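Alpha-1,3-glucanase (Streptomyces thermodiastaticus, PDB 7C7D) probably hydrolyses alpha-1,3-glucosidic bonds within alpha-1,3-glucan, as the thermostable catalytic unit of a glycoside hydrolase of family GH87. Local coordinates at residues A[472-477]-A[487-492]; A[530-535]-A[576-581]; A[553-558]-A[567-572]. All blocks are in the same frame, centred on the assembly; numbering follows the deposited sequence.

Overall arrangement
All three contacts lie in the C-terminal turns of the right-handed parallel beta-helix. Contact 1 and contact 3 each join strands from two different faces across the interior, contact 1 further back in the stack of coils and contact 3 at its C-terminal end; their centres are about 14 Å apart. Contact 2, also about 14 Å from contact 1 between centres, packs the loop after strand 567-571 against the corner of strand 530-534. Contacts 2 and 3 touch, centres about 6 Å apart, because strands 530-534 and 553-557 are neighbours: a probable hydrogen bond joins Ala-534 N to Tyr-556 O at 2.7 Å. The bound calcium belongs to residues outside these contacts, among them Glu-63 and Asp-191.

Contact 1. Residues A[472-477]-A[487-492]; sequences GALRVD and VDITDT
Val-487, the first residue of 487-492, places CG1 4.3 Å from CG2 of Val-476, a loose meeting of methyl groups. Two residues on, Ile-489 carries most of the contact with two of its branches. With CG1 beside the backbone N (chi1 -57°) and the chain extended beyond it, CD1 reaches between two residues of 472-477: it lies 3.8 Å from Leu-474 CD2 and 3.9 Å from Val-476 CG2. The other branch, CG2, meets Leu-474 CD1 at 3.7 Å. Ile-489 therefore touches both methyls of Leu-474, the two side chains lying alongside and pointing opposite ways. Past the corner at Asp-491, Thr-492 adds its methyl CG2, 4.3 Å from Leu-474 CD1.

Strands 474-477 and 487-490 run nearly antiparallel, at 172°, with axes 10.4 Å apart. They belong to different faces of the parallel beta-helix, and Leu-474, Val-476, Val-487 and Ile-489 meet in the interior between them. Phe-502 and Val-519 continue this packing around Ile-489 in the next turn. Arg-475 is directed away from 487-492 and is salt-bridged to Asp-477. The contact between faces thus rests on aliphatic side chains, with one threonine methyl at its margin, consistent with cohesion through dispersion and exclusion of water.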
loop_
_atom_site.group_PDB
_atom_site.type_symbol
_atom_site.label_atom_id
_atom_site.label_comp_id
_atom_site.label_asym_id
_atom_site.label_seq_id
_atom_site.Cartn_x
_atom_site.Cartn_y
_atom_site.Cartn_z
ATOM N N GLY A 472 15.697 -3.329 7.638
ATOM C CA GLY A 472 15.549 -4.608 6.980
ATOM C C GLY A 472 14.161 -4.822 6.398
ATOM O O GLY A 472 13.250 -4.004 6.543
ATOM N N ALA A 473 14.016 -5.966 5.724
ATOM C CA ALA A 473 12.740 -6.327 5.118
ATOM C C ALA A 473 11.634 -6.446 6.159
ATOM O O ALA A 473 10.507 -5.987 5.932
ATOM C CB ALA A 473 12.884 -7.638 4.349
ATOM N N LEU A 474 11.923 -7.081 7.289
ATOM C CA LEU A 474 10.942 -7.241 8.352
ATOM C C LEU A 474 11.630 -6.826 9.636
ATOM O O LEU A 474 12.679 -7.377 9.977
ATOM C CB LEU A 474 10.475 -8.702 8.443
ATOM C CG LEU A 474 9.280 -9.031 9.337
ATOM C CD1 LEU A 474 8.648 -10.335 8.880
ATOM C CD2 LEU A 474 9.674 -9.115 10.799
ATOM N N ARG A 475 11.061 -5.858 10.345
ATOM C CA ARG A 475 11.667 -5.442 11.599
ATOM C C ARG A 475 10.701 -5.537 12.766
ATOM O O ARG A 475 9.492 -5.323 12.626
ATOM C CB ARG A 475 12.310 -4.052 11.530
ATOM C CG ARG A 475 11.374 -2.877 11.657
ATOM C CD ARG A 475 12.198 -1.580 11.728
ATOM N NE ARG A 475 11.354 -0.431 12.034
ATOM C CZ ARG A 475 10.640 0.223 11.128
ATOM N NH1 ARG A 475 10.690 -0.120 9.845
ATOM N NH2 ARG A 475 9.875 1.240 11.510
ATOM N N VAL A 476 11.270 -5.884 13.921
ATOM C CA VAL A 476 10.623 -5.753 15.220
ATOM C C VAL A 476 11.382 -4.666 15.961
ATOM O O VAL A 476 12.609 -4.751 16.115
ATOM C CB VAL A 476 10.620 -7.074 16.006
ATOM C CG1 VAL A 476 9.905 -6.889 17.341
ATOM C CG2 VAL A 476 9.962 -8.179 15.189
ATOM N N ASP A 477 10.660 -3.634 16.404
ATOM C CA ASP A 477 11.263 -2.365 16.806
ATOM C C ASP A 477 10.726 -1.958 18.177
ATOM O O ASP A 477 9.599 -1.470 18.296
ATOM C CB ASP A 477 10.937 -1.328 15.739
ATOM C CG ASP A 477 11.743 -0.050 15.868
ATOM O OD1 ASP A 477 12.314 0.216 16.950
ATOM O OD2 ASP A 477 11.780 0.708 14.863
ATOM N N VAL A 487 5.671 -12.294 19.676
ATOM C CA VAL A 487 5.682 -11.997 18.247
ATOM C C VAL A 487 6.124 -13.263 17.530
ATOM O O VAL A 487 7.263 -13.722 17.705
ATOM C CB VAL A 487 6.587 -10.807 17.905
ATOM C CG1 VAL A 487 6.538 -10.521 16.416
ATOM C CG2 VAL A 487 6.179 -9.573 18.709
ATOM N N ASP A 488 5.215 -13.842 16.747
ATOM C CA ASP A 488 5.439 -15.109 16.054
ATOM C C ASP A 488 5.512 -14.831 14.561
ATOM O O ASP A 488 4.501 -14.474 13.946
ATOM C CB ASP A 488 4.303 -16.084 16.350
ATOM C CG ASP A 488 4.233 -16.466 17.802
ATOM O OD1 ASP A 488 5.291 -16.720 18.402
ATOM O OD2 ASP A 488 3.113 -16.533 18.341
ATOM N N ILE A 489 6.696 -15.004 13.985
ATOM C CA ILE A 489 6.960 -14.674 12.589
ATOM C C ILE A 489 7.193 -15.991 11.863
ATOM O O ILE A 489 8.256 -16.609 11.997
ATOM C CB ILE A 489 8.156 -13.725 12.455
ATOM C CG1 ILE A 489 7.919 -12.444 13.262
ATOM C CG2 ILE A 489 8.430 -13.411 10.997
ATOM C CD1 ILE A 489 9.182 -11.677 13.597
ATOM N N THR A 490 6.201 -16.420 11.088
ATOM C CA THR A 490 6.199 -17.763 10.527
ATOM C C THR A 490 5.982 -17.739 9.024
ATOM O O THR A 490 5.262 -16.892 8.493
ATOM C CB THR A 490 5.109 -18.639 11.162
ATOM O OG1 THR A 490 3.841 -17.992 11.013
ATOM C CG2 THR A 490 5.376 -18.855 12.630
ATOM N N ASP A 491 6.605 -18.706 8.352
ATOM C CA ASP A 491 6.418 -18.941 6.923
ATOM C C ASP A 491 6.572 -17.663 6.105
ATOM O O ASP A 491 5.716 -17.281 5.308
ATOM C CB ASP A 491 5.101 -19.653 6.639
ATOM C CG ASP A 491 5.117 -21.084 7.124
ATOM O OD1 ASP A 491 6.205 -21.580 7.496
ATOM O OD2 ASP A 491 4.046 -21.715 7.138
ATOM N N THR A 492 7.705 -17.002 6.298
ATOM C CA THR A 492 8.002 -15.762 5.591
ATOM C C THR A 492 8.925 -16.049 4.415
ATOM O O THR A 492 9.936 -16.741 4.564
ATOM C CB THR A 492 8.680 -14.750 6.519
ATOM O OG1 THR A 492 7.964 -14.661 7.752
ATOM C CG2 THR A 492 8.693 -13.373 5.883
#

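Contact 2. Residues A[530-535]-A[576-581]; sequences VVVQAE and SGWDTT
This is an apolar contact between one tryptophan and two consecutive valines, at the C-terminal end of the parallel beta-helix, where the loop after strand 567-571 folds back over the corner at Val-531 within strand 530-534. Val-531 and Val-532 supply one side and Trp-578 the other.

Val-531 sits at the corner itself and presents both methyls. Its CG2 lies 3.7 Å from Trp-578 CB, at the root of the indole, while CG1 stands over one ring face, 4.1 Å above the plane and displaced toward the rim, close to CD2. The two side chains cross at about a right angle; the contacts to CB and CD2 put the valine over the indole near its attachment. Val-532 reaches the far end of the same ring system: its CG2 is 3.6 Å from CZ3 and 4.1 Å from CH2 of Trp-578, approaching obliquely. The tryptophan holds CG between its backbone N and carbonyl carbon (chi1 58°), and with chi2 at -72° the indole spans the distance from one valine to the next. All three residues are buried.

The polar corner of the indole is satisfied elsewhere, since NE1 donates a hydrogen bond to the backbone O of Val-545. That bond and the valine contacts together probably fix the rotation of the ring and hold the loop against the 530-534 corner.

Strand 538-550 lies next to both valines, with Ala-547 and Thr-550 against Val-531 and Phe-542 against Val-532. From strand 553-557 Ile-555 also packs on the tryptophan, and Gly-554 N binds Thr-580 OG1, so the returning loop is attached to the last strand of the face that includes 530-534.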
loop_
_atom_site.group_PDB
_atom_site.type_symbol
_atom_site.label_atom_id
_atom_site.label_comp_id
_atom_site.label_asym_id
_atom_site.label_seq_id
_atom_site.Cartn_x
_atom_site.Cartn_y
_atom_site.Cartn_z
ATOM N N VAL A 530 22.740 -9.108 5.655
ATOM C CA VAL A 530 22.654 -10.169 6.653
ATOM C C VAL A 530 21.231 -10.701 6.756
ATOM O O VAL A 530 20.250 -9.976 6.557
ATOM C CB VAL A 530 23.176 -9.722 8.037
ATOM C CG1 VAL A 530 24.648 -9.350 7.955
ATOM C CG2 VAL A 530 22.358 -8.547 8.572
ATOM N N VAL A 531 21.123 -11.985 7.109
ATOM C CA VAL A 531 19.803 -12.564 7.360
ATOM C C VAL A 531 19.191 -11.991 8.636
ATOM O O VAL A 531 17.984 -11.716 8.692
ATOM C CB VAL A 531 19.881 -14.104 7.372
ATOM C CG1 VAL A 531 18.524 -14.701 7.707
ATOM C CG2 VAL A 531 20.362 -14.594 6.016
ATOM N N VAL A 532 20.004 -11.788 9.671
ATOM C CA VAL A 532 19.554 -11.250 10.949
ATOM C C VAL A 532 20.429 -10.056 11.303
ATOM O O VAL A 532 21.648 -10.199 11.473
ATOM C CB VAL A 532 19.596 -12.291 12.080
ATOM C CG1 VAL A 532 19.191 -11.641 13.405
ATOM C CG2 VAL A 532 18.686 -13.468 11.766
ATOM N N GLN A 533 19.805 -8.883 11.422
ATOM C CA GLN A 533 20.461 -7.651 11.843
ATOM C C GLN A 533 19.939 -7.357 13.249
ATOM O O GLN A 533 18.828 -6.847 13.409
ATOM C CB GLN A 533 20.121 -6.537 10.862
ATOM C CG GLN A 533 20.760 -5.192 11.158
ATOM C CD GLN A 533 20.381 -4.145 10.129
ATOM O OE1 GLN A 533 20.508 -4.367 8.921
ATOM N NE2 GLN A 533 19.910 -2.999 10.598
ATOM N N ALA A 534 20.720 -7.730 14.265
ATOM C CA ALA A 534 20.305 -7.654 15.663
ATOM C C ALA A 534 21.016 -6.488 16.337
ATOM O O ALA A 534 22.232 -6.531 16.559
ATOM C CB ALA A 534 20.599 -8.961 16.393
ATOM N N GLU A 535 20.251 -5.456 16.679
ATOM C CA GLU A 535 20.799 -4.242 17.256
ATOM C C GLU A 535 20.140 -3.840 18.565
ATOM O O GLU A 535 20.537 -2.830 19.154
ATOM C CB GLU A 535 20.694 -3.091 16.256
ATOM C CG GLU A 535 21.481 -3.356 15.006
ATOM C CD GLU A 535 21.386 -2.217 14.037
ATOM O OE1 GLU A 535 20.420 -2.199 13.252
ATOM O OE2 GLU A 535 22.261 -1.329 14.082
ATOM N N SER A 576 19.625 -23.229 7.791
ATOM C CA SER A 576 20.738 -23.524 6.902
ATOM C C SER A 576 21.056 -22.314 6.040
ATOM O O SER A 576 20.178 -21.509 5.726
ATOM C CB SER A 576 20.452 -24.733 6.001
ATOM O OG SER A 576 19.378 -24.471 5.115
ATOM N N GLY A 577 22.327 -22.198 5.661
ATOM C CA GLY A 577 22.769 -21.171 4.747
ATOM C C GLY A 577 23.134 -19.848 5.377
ATOM O O GLY A 577 23.554 -18.933 4.653
ATOM N N TRP A 578 22.999 -19.709 6.693
ATOM C CA TRP A 578 23.324 -18.449 7.350
ATOM C C TRP A 578 24.065 -18.691 8.658
ATOM O O TRP A 578 23.888 -17.959 9.638
ATOM C CB TRP A 578 22.092 -17.551 7.519
ATOM C CG TRP A 578 20.951 -18.144 8.298
ATOM C CD1 TRP A 578 20.100 -19.141 7.890
ATOM C CD2 TRP A 578 20.517 -17.761 9.610
ATOM N NE1 TRP A 578 19.181 -19.411 8.875
ATOM C CE2 TRP A 578 19.411 -18.577 9.939
ATOM C CE3 TRP A 578 20.962 -16.816 10.541
ATOM C CZ2 TRP A 578 18.740 -18.471 11.155
ATOM C CZ3 TRP A 578 20.295 -16.714 11.750
ATOM C CH2 TRP A 578 19.193 -17.539 12.047
ATOM N N ASP A 579 24.937 -19.702 8.677
ATOM C CA ASP A 579 25.647 -20.118 9.892
ATOM C C ASP A 579 26.933 -19.345 10.119
ATOM O O ASP A 579 27.921 -19.900 10.598
ATOM C CB ASP A 579 25.910 -21.621 9.874
ATOM C CG ASP A 579 25.799 -22.252 11.256
ATOM O OD1 ASP A 579 25.623 -21.510 12.248
ATOM O OD2 ASP A 579 25.879 -23.496 11.347
ATOM N N THR A 580 26.940 -18.058 9.786
ATOM C CA THR A 580 28.089 -17.196 9.990
ATOM C C THR A 580 27.654 -15.921 10.694
ATOM O O THR A 580 26.511 -15.472 10.560
ATOM C CB THR A 580 28.768 -16.830 8.664
ATOM O OG1 THR A 580 27.871 -16.044 7.870
ATOM C CG2 THR A 580 29.197 -18.084 7.900
ATOM N N THR A 581 28.596 -15.345 11.433
ATOM C CA THR A 581 28.411 -14.101 12.158
ATOM C C THR A 581 29.428 -13.087 11.656
ATOM O O THR A 581 30.609 -13.411 11.478
ATOM C CB THR A 581 28.581 -14.346 13.655
ATOM O OG1 THR A 581 27.598 -15.294 14.089
ATOM C CG2 THR A 581 28.412 -13.060 14.433
#

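Contact 3. Residues A[553-558]-A[567-572]; sequences AGIYNC and FTVTDG
With CG of Asn-557 swung opposite its backbone N (chi1 -172°), the carboxamide extends across to the start of strand 567-571. There ND2 donates to the backbone O of Phe-567 at 2.9 Å, with an almost perfectly straight N-H...O angle of 179°. The acceptor lies in the amide plane, whereas the donor is tilted 31° from the carbonyl plane. The other end of the amide is engaged too: OD1 receives a hydrogen bond of 2.8 Å from a water, which in turn accepts one from Phe-567 N at 2.9 Å. One side chain thereby reaches both backbone polar groups of Phe-567, directly and through water. OD1 also lies 3.7 Å from Phe-567 CB, and ND2 comes near the edge of the phenylalanine ring.

In the parallel beta-helix, strands 555-557 and 567-571 lie on different faces of the final turn and face one another across its interior, 9.3 Å apart between axes. With an alanine in place of Asn-557 the carboxamide is gone, which is likely to leave Phe-567 O without this donor and the water without one of its anchors.

Further along, Val-569 CG2 lies alongside Asn-557 ND2 at 3.9 Å, and Val-569 CG1 meets Ile-555 CD1 tip to tip at 4.1 Å. Phe-542 of strand 538-550 packs on Val-569 from the preceding turn, while Cys-558, directed away from 567-572, is joined to Cys-585 by a disulfide.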
loop_
_atom_site.group_PDB
_atom_site.type_symbol
_atom_site.label_atom_id
_atom_site.label_comp_id
_atom_site.label_asym_id
_atom_site.label_seq_id
_atom_site.Cartn_x
_atom_site.Cartn_y
_atom_site.Cartn_z
ATOM N N ALA A 553 26.782 -11.839 5.701
ATOM C CA ALA A 553 26.900 -12.792 6.799
ATOM C C ALA A 553 25.506 -13.252 7.200
ATOM O O ALA A 553 24.503 -12.614 6.875
ATOM C CB ALA A 553 27.585 -12.173 8.021
ATOM N N GLY A 554 25.453 -14.356 7.945
ATOM C CA GLY A 554 24.180 -14.778 8.507
ATOM C C GLY A 554 23.636 -13.786 9.521
ATOM O O GLY A 554 22.474 -13.372 9.440
ATOM N N ILE A 555 24.475 -13.384 10.478
ATOM C CA ILE A 555 24.057 -12.611 11.642
ATOM C C ILE A 555 25.005 -11.442 11.846
ATOM O O ILE A 555 26.228 -11.619 11.837
ATOM C CB ILE A 555 24.062 -13.463 12.927
ATOM C CG1 ILE A 555 23.147 -14.681 12.818
ATOM C CG2 ILE A 555 23.690 -12.612 14.144
ATOM C CD1 ILE A 555 23.291 -15.625 13.991
ATOM N N TYR A 556 24.435 -10.269 12.092
ATOM C CA TYR A 556 25.125 -9.126 12.665
ATOM C C TYR A 556 24.494 -8.914 14.032
ATOM O O TYR A 556 23.291 -8.675 14.125
ATOM C CB TYR A 556 24.905 -7.905 11.773
ATOM C CG TYR A 556 25.529 -6.620 12.249
ATOM C CD1 TYR A 556 26.845 -6.318 11.943
ATOM C CD2 TYR A 556 24.790 -5.688 12.961
ATOM C CE1 TYR A 556 27.421 -5.132 12.352
ATOM C CE2 TYR A 556 25.360 -4.494 13.378
ATOM C CZ TYR A 556 26.674 -4.223 13.068
ATOM O OH TYR A 556 27.248 -3.041 13.483
ATOM N N ASN A 557 25.281 -9.065 15.091
ATOM C CA ASN A 557 24.750 -9.004 16.454
ATOM C C ASN A 557 25.553 -7.962 17.222
ATOM O O ASN A 557 26.606 -8.263 17.785
ATOM C CB ASN A 557 24.789 -10.380 17.124
ATOM C CG ASN A 557 24.075 -10.402 18.466
ATOM O OD1 ASN A 557 23.855 -9.358 19.085
ATOM N ND2 ASN A 557 23.727 -11.595 18.931
ATOM N N CYS A 558 25.046 -6.733 17.253
ATOM C CA CYS A 558 25.774 -5.600 17.826
ATOM C C CYS A 558 24.769 -4.653 18.471
ATOM O O CYS A 558 24.400 -3.621 17.894
ATOM C CB CYS A 558 26.604 -4.887 16.749
ATOM S SG CYS A 558 27.640 -5.960 15.677
ATOM N N PHE A 567 21.999 -9.507 23.120
ATOM C CA PHE A 567 20.914 -10.137 22.377
ATOM C C PHE A 567 21.306 -11.585 22.138
ATOM O O PHE A 567 22.340 -11.851 21.521
ATOM C CB PHE A 567 20.683 -9.438 21.037
ATOM C CG PHE A 567 19.465 -9.932 20.302
ATOM C CD1 PHE A 567 18.201 -9.509 20.681
ATOM C CD2 PHE A 567 19.575 -10.831 19.252
ATOM C CE1 PHE A 567 17.069 -9.949 20.021
ATOM C CE2 PHE A 567 18.441 -11.278 18.586
ATOM C CZ PHE A 567 17.190 -10.833 18.972
ATOM N N THR A 568 20.495 -12.513 22.641
ATOM C CA THR A 568 20.773 -13.943 22.522
ATOM C C THR A 568 19.955 -14.534 21.375
ATOM O O THR A 568 18.720 -14.600 21.448
ATOM C CB THR A 568 20.483 -14.667 23.836
ATOM O OG1 THR A 568 21.312 -14.128 24.873
ATOM C CG2 THR A 568 20.774 -16.161 23.701
ATOM N N VAL A 569 20.651 -14.985 20.335
ATOM C CA VAL A 569 20.054 -15.684 19.203
ATOM C C VAL A 569 20.082 -17.171 19.534
ATOM O O VAL A 569 21.155 -17.771 19.607
ATOM C CB VAL A 569 20.845 -15.405 17.917
ATOM C CG1 VAL A 569 20.293 -16.213 16.748
ATOM C CG2 VAL A 569 20.871 -13.913 17.607
ATOM N N THR A 570 18.913 -17.774 19.734
ATOM C CA THR A 570 18.842 -19.216 19.948
ATOM C C THR A 570 18.596 -19.905 18.615
ATOM O O THR A 570 17.630 -19.596 17.905
ATOM C CB THR A 570 17.776 -19.605 20.975
ATOM O OG1 THR A 570 18.207 -19.203 22.280
ATOM C CG2 THR A 570 17.562 -21.116 20.980
ATOM N N ASP A 571 19.484 -20.826 18.273
ATOM C CA ASP A 571 19.332 -21.683 17.106
ATOM C C ASP A 571 18.408 -22.822 17.514
ATOM O O ASP A 571 18.818 -23.760 18.201
ATOM C CB ASP A 571 20.708 -22.186 16.690
ATOM C CG ASP A 571 20.675 -23.100 15.479
ATOM O OD1 ASP A 571 19.584 -23.453 14.990
ATOM O OD2 ASP A 571 21.775 -23.480 15.019
ATOM N N GLY A 572 17.147 -22.730 17.112
ATOM C CA GLY A 572 16.173 -23.748 17.434
ATOM C C GLY A 572 16.126 -24.911 16.468
ATOM O O GLY A 572 15.253 -25.776 16.601
HETATM O O HOH W 1 24.628 -9.612 21.804
#